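Local coordinates for WbbZ protein (PDB 6X1L), which is functionally uncharacterised but belongs to the polysaccharide pyruvyl transferase family, so it probably modifies a bacterial polysaccharide with pyruvyl groups, at residues A[86-89]-A[90-94]; A[109-112]-A[113-117]; A[130-133]-A[134-137]. All blocks are in the same frame, centred on the assembly; numbering follows the deposited sequence.

Contact 1 (A[86-89]-A[90-94]); sequences HDFI and QNNIG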
# COMPACT_ATOMS: atom_id res chain seq x y z
N HIS A 86 10.37 21.19 -9.85
CA HIS A 86 10.96 22.44 -10.29
C HIS A 86 9.99 23.60 -10.09
O HIS A 86 10.39 24.69 -9.66
CB HIS A 86 11.38 22.33 -11.76
CG HIS A 86 11.69 23.64 -12.40
ND1 HIS A 86 10.72 24.42 -13.00
CD2 HIS A 86 12.86 24.31 -12.56
CE1 HIS A 86 11.29 25.52 -13.49
NE2 HIS A 86 12.58 25.47 -13.23
N ASP A 87 8.71 23.39 -10.40
CA ASP A 87 7.72 24.45 -10.23
C ASP A 87 7.48 24.75 -8.76
O ASP A 87 7.28 25.92 -8.38
CB ASP A 87 6.41 24.08 -10.93
CG ASP A 87 6.54 24.07 -12.44
OD1 ASP A 87 7.60 24.48 -12.95
OD2 ASP A 87 5.57 23.66 -13.12
N PHE A 88 7.48 23.72 -7.91
CA PHE A 88 7.26 23.95 -6.48
C PHE A 88 8.37 24.81 -5.89
O PHE A 88 8.10 25.74 -5.11
CB PHE A 88 7.18 22.62 -5.73
CG PHE A 88 6.93 22.77 -4.26
CD1 PHE A 88 5.64 22.92 -3.77
CD2 PHE A 88 7.98 22.79 -3.36
CE1 PHE A 88 5.40 23.07 -2.42
CE2 PHE A 88 7.76 22.94 -2.00
CZ PHE A 88 6.47 23.08 -1.53
N ILE A 89 9.62 24.52 -6.23
CA ILE A 89 10.74 25.25 -5.65
C ILE A 89 10.76 26.68 -6.17
O ILE A 89 10.95 27.63 -5.41
CB ILE A 89 12.06 24.52 -5.93
CG1 ILE A 89 12.06 23.16 -5.22
CG2 ILE A 89 13.24 25.36 -5.49
CD1 ILE A 89 13.33 22.37 -5.42
N GLN A 90 10.54 26.86 -7.48
CA GLN A 90 10.63 28.20 -8.06
C GLN A 90 9.53 29.11 -7.55
O GLN A 90 9.74 30.31 -7.36
CB GLN A 90 10.60 28.11 -9.58
CG GLN A 90 10.95 29.42 -10.27
CD GLN A 90 11.06 29.27 -11.77
OE1 GLN A 90 11.90 29.92 -12.41
NE2 GLN A 90 10.22 28.43 -12.36
N ASN A 91 8.33 28.56 -7.32
CA ASN A 91 7.22 29.36 -6.84
C ASN A 91 7.28 29.64 -5.34
O ASN A 91 6.56 30.52 -4.86
CB ASN A 91 5.89 28.67 -7.17
CG ASN A 91 5.65 28.56 -8.67
OD1 ASN A 91 6.14 29.37 -9.45
ND2 ASN A 91 4.89 27.55 -9.07
N ASN A 92 8.12 28.92 -4.60
CA ASN A 92 8.18 29.05 -3.15
C ASN A 92 9.55 29.46 -2.63
O ASN A 92 9.69 29.66 -1.41
CB ASN A 92 7.75 27.74 -2.49
CG ASN A 92 6.33 27.33 -2.86
OD1 ASN A 92 5.40 28.12 -2.76
ND2 ASN A 92 6.17 26.08 -3.29
N ILE A 93 10.55 29.61 -3.50
CA ILE A 93 11.91 29.92 -3.07
C ILE A 93 11.97 31.26 -2.35
O ILE A 93 12.79 31.46 -1.44
CB ILE A 93 12.86 29.88 -4.28
CG1 ILE A 93 14.31 30.17 -3.86
CG2 ILE A 93 12.40 30.85 -5.36
CD1 ILE A 93 15.13 28.94 -3.60
N GLY A 94 11.10 32.21 -2.72
CA GLY A 94 11.12 33.53 -2.11
C GLY A 94 10.58 33.57 -0.70
O GLY A 94 10.85 34.54 0.02

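Contact 2 (A[109-112]-A[113-117]); sequences YSDL and FINNI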
# COMPACT_ATOMS: atom_id res chain seq x y z
N TYR A 109 18.04 21.74 -15.60
CA TYR A 109 17.55 22.88 -14.83
C TYR A 109 18.71 23.77 -14.36
O TYR A 109 18.75 24.23 -13.22
CB TYR A 109 16.70 22.42 -13.64
CG TYR A 109 15.37 21.82 -14.04
CD1 TYR A 109 14.59 22.41 -15.03
CD2 TYR A 109 14.89 20.67 -13.44
CE1 TYR A 109 13.37 21.87 -15.40
CE2 TYR A 109 13.67 20.12 -13.80
CZ TYR A 109 12.92 20.72 -14.78
OH TYR A 109 11.71 20.19 -15.14
N SER A 110 19.66 24.00 -15.27
CA SER A 110 20.84 24.79 -14.91
C SER A 110 20.47 26.23 -14.58
O SER A 110 21.12 26.85 -13.72
CB SER A 110 21.87 24.74 -16.04
OG SER A 110 21.30 25.12 -17.28
N ASP A 111 19.45 26.78 -15.23
CA ASP A 111 19.01 28.14 -14.93
C ASP A 111 18.51 28.26 -13.49
O ASP A 111 18.73 29.29 -12.85
CB ASP A 111 17.93 28.57 -15.92
CG ASP A 111 17.49 30.02 -15.72
OD1 ASP A 111 18.27 30.82 -15.15
OD2 ASP A 111 16.36 30.35 -16.13
N LEU A 112 17.85 27.23 -12.98
CA LEU A 112 17.32 27.29 -11.62
C LEU A 112 18.44 27.36 -10.59
O LEU A 112 18.36 28.12 -9.62
CB LEU A 112 16.42 26.09 -11.34
CG LEU A 112 15.78 26.05 -9.96
CD1 LEU A 112 14.76 27.17 -9.81
CD2 LEU A 112 15.14 24.70 -9.69
N PHE A 113 19.51 26.57 -10.78
CA PHE A 113 20.54 26.48 -9.75
C PHE A 113 21.57 27.60 -9.86
O PHE A 113 22.14 28.00 -8.84
CB PHE A 113 21.20 25.11 -9.81
CG PHE A 113 20.29 23.99 -9.39
CD1 PHE A 113 20.13 23.68 -8.05
CD2 PHE A 113 19.56 23.28 -10.33
CE1 PHE A 113 19.28 22.67 -7.65
CE2 PHE A 113 18.71 22.26 -9.94
CZ PHE A 113 18.57 21.96 -8.60
N ILE A 114 21.81 28.12 -11.06
CA ILE A 114 22.72 29.26 -11.20
C ILE A 114 22.11 30.51 -10.59
O ILE A 114 22.79 31.26 -9.87
CB ILE A 114 23.11 29.46 -12.67
CG1 ILE A 114 23.99 28.31 -13.15
CG2 ILE A 114 23.80 30.81 -12.87
CD1 ILE A 114 24.18 28.26 -14.65
N ASN A 115 20.83 30.76 -10.84
CA ASN A 115 20.20 32.00 -10.40
C ASN A 115 19.73 31.96 -8.95
O ASN A 115 19.29 33.00 -8.44
CB ASN A 115 19.03 32.35 -11.32
CG ASN A 115 19.48 32.96 -12.63
OD1 ASN A 115 20.45 33.72 -12.67
ND2 ASN A 115 18.79 32.62 -13.71
N ASN A 116 19.81 30.82 -8.27
CA ASN A 116 19.41 30.72 -6.87
C ASN A 116 20.55 30.17 -6.02
O ASN A 116 20.31 29.55 -4.98
CB ASN A 116 18.16 29.85 -6.72
CG ASN A 116 17.00 30.35 -7.54
OD1 ASN A 116 16.32 31.32 -7.17
ND2 ASN A 116 16.75 29.71 -8.68
N ILE A 117 21.80 30.39 -6.44
CA ILE A 117 22.94 29.80 -5.76
C ILE A 117 23.05 30.31 -4.32
O ILE A 117 23.57 29.60 -3.45
CB ILE A 117 24.23 30.07 -6.56
CG1 ILE A 117 25.42 29.29 -5.99
CG2 ILE A 117 24.54 31.56 -6.62
CD1 ILE A 117 26.64 29.29 -6.88

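Contact 3 (A[130-133]-A[134-137]); sequences FDYI and KSLN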
# COMPACT_ATOMS: atom_id res chain seq x y z
N PHE A 130 26.53 15.39 -8.08
CA PHE A 130 27.49 16.18 -7.31
C PHE A 130 28.43 16.95 -8.22
O PHE A 130 28.66 18.15 -8.02
CB PHE A 130 28.27 15.27 -6.36
CG PHE A 130 29.24 16.00 -5.48
CD1 PHE A 130 28.78 16.87 -4.51
CD2 PHE A 130 30.60 15.80 -5.62
CE1 PHE A 130 29.67 17.55 -3.69
CE2 PHE A 130 31.50 16.48 -4.80
CZ PHE A 130 31.03 17.35 -3.84
N ASP A 131 28.98 16.28 -9.23
CA ASP A 131 29.89 16.96 -10.15
C ASP A 131 29.15 17.99 -11.00
O ASP A 131 29.73 19.02 -11.36
CB ASP A 131 30.60 15.95 -11.05
CG ASP A 131 31.55 15.07 -10.28
OD1 ASP A 131 31.91 15.43 -9.15
OD2 ASP A 131 31.95 14.01 -10.82
N TYR A 132 27.88 17.74 -11.31
CA TYR A 132 27.10 18.72 -12.07
C TYR A 132 26.89 19.99 -11.26
O TYR A 132 27.21 21.10 -11.73
CB TYR A 132 25.77 18.10 -12.49
CG TYR A 132 24.75 19.10 -12.99
CD1 TYR A 132 25.09 20.05 -13.94
CD2 TYR A 132 23.44 19.07 -12.53
CE1 TYR A 132 24.16 20.96 -14.40
CE2 TYR A 132 22.51 19.97 -12.98
CZ TYR A 132 22.87 20.91 -13.92
OH TYR A 132 21.93 21.81 -14.37
N ILE A 133 26.36 19.87 -10.04
CA ILE A 133 26.07 21.05 -9.23
C ILE A 133 27.35 21.82 -8.93
O ILE A 133 27.38 23.05 -9.03
CB ILE A 133 25.34 20.65 -7.94
CG1 ILE A 133 24.02 19.95 -8.26
CG2 ILE A 133 25.09 21.88 -7.08
CD1 ILE A 133 23.06 20.79 -9.07
N LYS A 134 28.41 21.11 -8.55
CA LYS A 134 29.67 21.80 -8.27
C LYS A 134 30.25 22.45 -9.52
O LYS A 134 31.01 23.41 -9.40
CB LYS A 134 30.68 20.85 -7.63
CG LYS A 134 31.51 20.04 -8.62
CD LYS A 134 32.51 19.15 -7.89
CE LYS A 134 33.43 18.44 -8.87
NZ LYS A 134 34.45 17.59 -8.17
N SER A 135 29.91 21.95 -10.71
CA SER A 135 30.37 22.60 -11.93
C SER A 135 29.66 23.93 -12.15
O SER A 135 30.19 24.79 -12.86
CB SER A 135 30.17 21.68 -13.14
OG SER A 135 28.82 21.68 -13.59
N LEU A 136 28.47 24.11 -11.56
CA LEU A 136 27.74 25.37 -11.60
C LEU A 136 28.25 26.36 -10.56
O LEU A 136 27.50 27.26 -10.15
CB LEU A 136 26.24 25.11 -11.42
CG LEU A 136 25.61 24.16 -12.42
CD1 LEU A 136 24.12 23.97 -12.15
CD2 LEU A 136 25.85 24.66 -13.83
N ASN A 137 29.50 26.20 -10.12
CA ASN A 137 30.19 27.06 -9.17
C ASN A 137 29.65 26.93 -7.75
O ASN A 137 29.91 27.79 -6.91
CB ASN A 137 30.16 28.52 -9.62
CG ASN A 137 31.53 29.16 -9.57
OD1 ASN A 137 32.55 28.48 -9.50
ND2 ASN A 137 31.55 30.49 -9.60

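Contact 1 (A[86-89]-A[90-94])
H86 lies alongside Q90, one helical turn further on, and both side chains point the same way. The nearest atoms are CE1 of H86 and NE2 of Q90, 3.3 Å apart. The amide plane of Q90 is turned 70° from the imidazole, so the two groups do not stack flat. H86 O also accepts the backbone N of Q90. ND1 of H86 donates to OD1 of D87 at 3.1 Å, which helps set the rotation of the ring; Y109 stacks on it as well. OD1 lies close to the imidazole plane and is met on its anti side, from somewhat out of the carboxylate plane. D87 uses its carbonyl for the helix, with D87 O accepting N91 N at 3.0 Å. The side chain of N91 folds back beside the same carbonyl oxygen.

These residues belong to helix 84-92, the crossover helix of a beta-alpha-beta unit between strands 67-71 and 98-104. The unit is part of a parallel sheet, consistent with the Rossmann-like domains of the GT-B clan.

F88 presents a ring face to N92. Its ring swings anti to the backbone N (chi1 -179°), and ND2 of N92 sits 3.1 Å above the ring plane, over the centre. The amide plane is inclined 66° to the ring, and ND2 is the atom that meets it. The other end of this amide is also held, because OD1 of N92 takes a hydrogen bond from K95 NZ. I89 is buried and points inward, onto F71 of strand 67-71 and F120 of strand 120-124. Its carbonyl oxygen has two donors. N92 N reaches I89 O at 3.2 Å from above the carbonyl plane, and I93 N gives I89 O a weak bond at 2.8 Å.

Contact 2 (A[109-112]-A[113-117])
F113 lies one turn beyond Y109, and its ring meets the Y109 carbonyl. This is the start of helix 110-115, the short crossover helix between the parallel strands 98-104 and 120-124. Together they form a beta-alpha-beta unit of the Rossmann-like sheet. Y109 takes the N-cap position. Its hydroxyl is bonded to Y82 O.

The F113 side chain can be followed outward. CB leaves beside the preceding peptide. CG is anti to the carbonyl carbon (chi1 -69°), which turns the ring back toward the start of the helix. CD2 of F113 then comes within 3.1 Å of Y109 O, and the oxygen lies at the ring edge, near the ring plane. Further out, CE2 of F113 touches CB of Y109 at 4.2 Å. CE2 also reaches CD2 of L112. The ring is buried, and it meets F120 of strand 120-124 with the planes at about 40°. The backbone bond from F113 N to Y109 O is weak, at 3.5 Å.

I114 N donates to S110 O at 3.0 Å, and CG1 of I114 packs against that same oxygen. N115 N donates to D111 O at 3.3 Å.

N116, just past the end of helix 110-115, turns its side chain back toward L112. Its CG is anti to the carbonyl carbon, and this brings the amide to the L112 carbonyl oxygen. ND2 of N116 donates to L112 O in a nearly straight bond of 161°. The modelled separation of these two atoms is very short, so its exact length is doubtful. The same ND2 lies 3.4 Å from CD1 of L112.

Contact 3 (A[130-133]-A[134-137])
The Y132 ring is met obliquely by two residues of the next turn, S135 and L136. CD1 of L136 is 3.7 Å from CZ of Y132 and also lies close to CE1, so the methyl sits by the outer half of the ring. OG of S135 approaches CD1 of Y132, at the inner half. The Y132 hydroxyl has its own partner, G108 O. The F130 ring is likewise approached obliquely, by CD of K134 at 4.2 Å from CE2 of F130. The D131 carboxylate meets the end of the K134 chain through OD1. This oxygen is 3.4 Å from CE of K134 and forms a salt bridge with NZ at 3.5 Å.

The residues span the final part of helix 127-135 and the loop after it. This helix links strands 120-124 and 144-146 in a beta-alpha-beta unit of the parallel sheet. F130 and I133 face strand 144-146, where both touch V144, while D131 and K134 are on the exposed side.

K134 runs fully extended beyond CG. Its first torsion (chi1 86°) puts CG between the backbone N and the carbonyl carbon, and the chain then runs beside D131. S135 has a similar first torsion, which brings its hydroxyl back to the preceding turn. OG of S135 donates to Y132 O at 2.5 Å, with the donor 16° off the carbonyl plane. Y132 O also takes weak bonds from the backbone N of S135 and of L136. L136 N also donates to I133 O at 3.0 Å, from above that carbonyl plane.

Overall arrangement
The three contacts lie on successive crossover helices of one parallel sheet. Contact 2 is in the middle. Its centre is about 12 Å from that of contact 1 and about 11 Å from that of contact 3. Contacts 1 and 3 do not touch; their nearest atoms are about 10 Å apart. Contact 1 meets contact 2 where the rings of H86 and Y109 stack, with CD2 of H86 3.6 Å from CD1 of Y109. L112 and N116 continue this seam toward Q90 and I93. Contact 3 meets contact 2 where CD1 of L136 lies 3.9 Å from CB of F113.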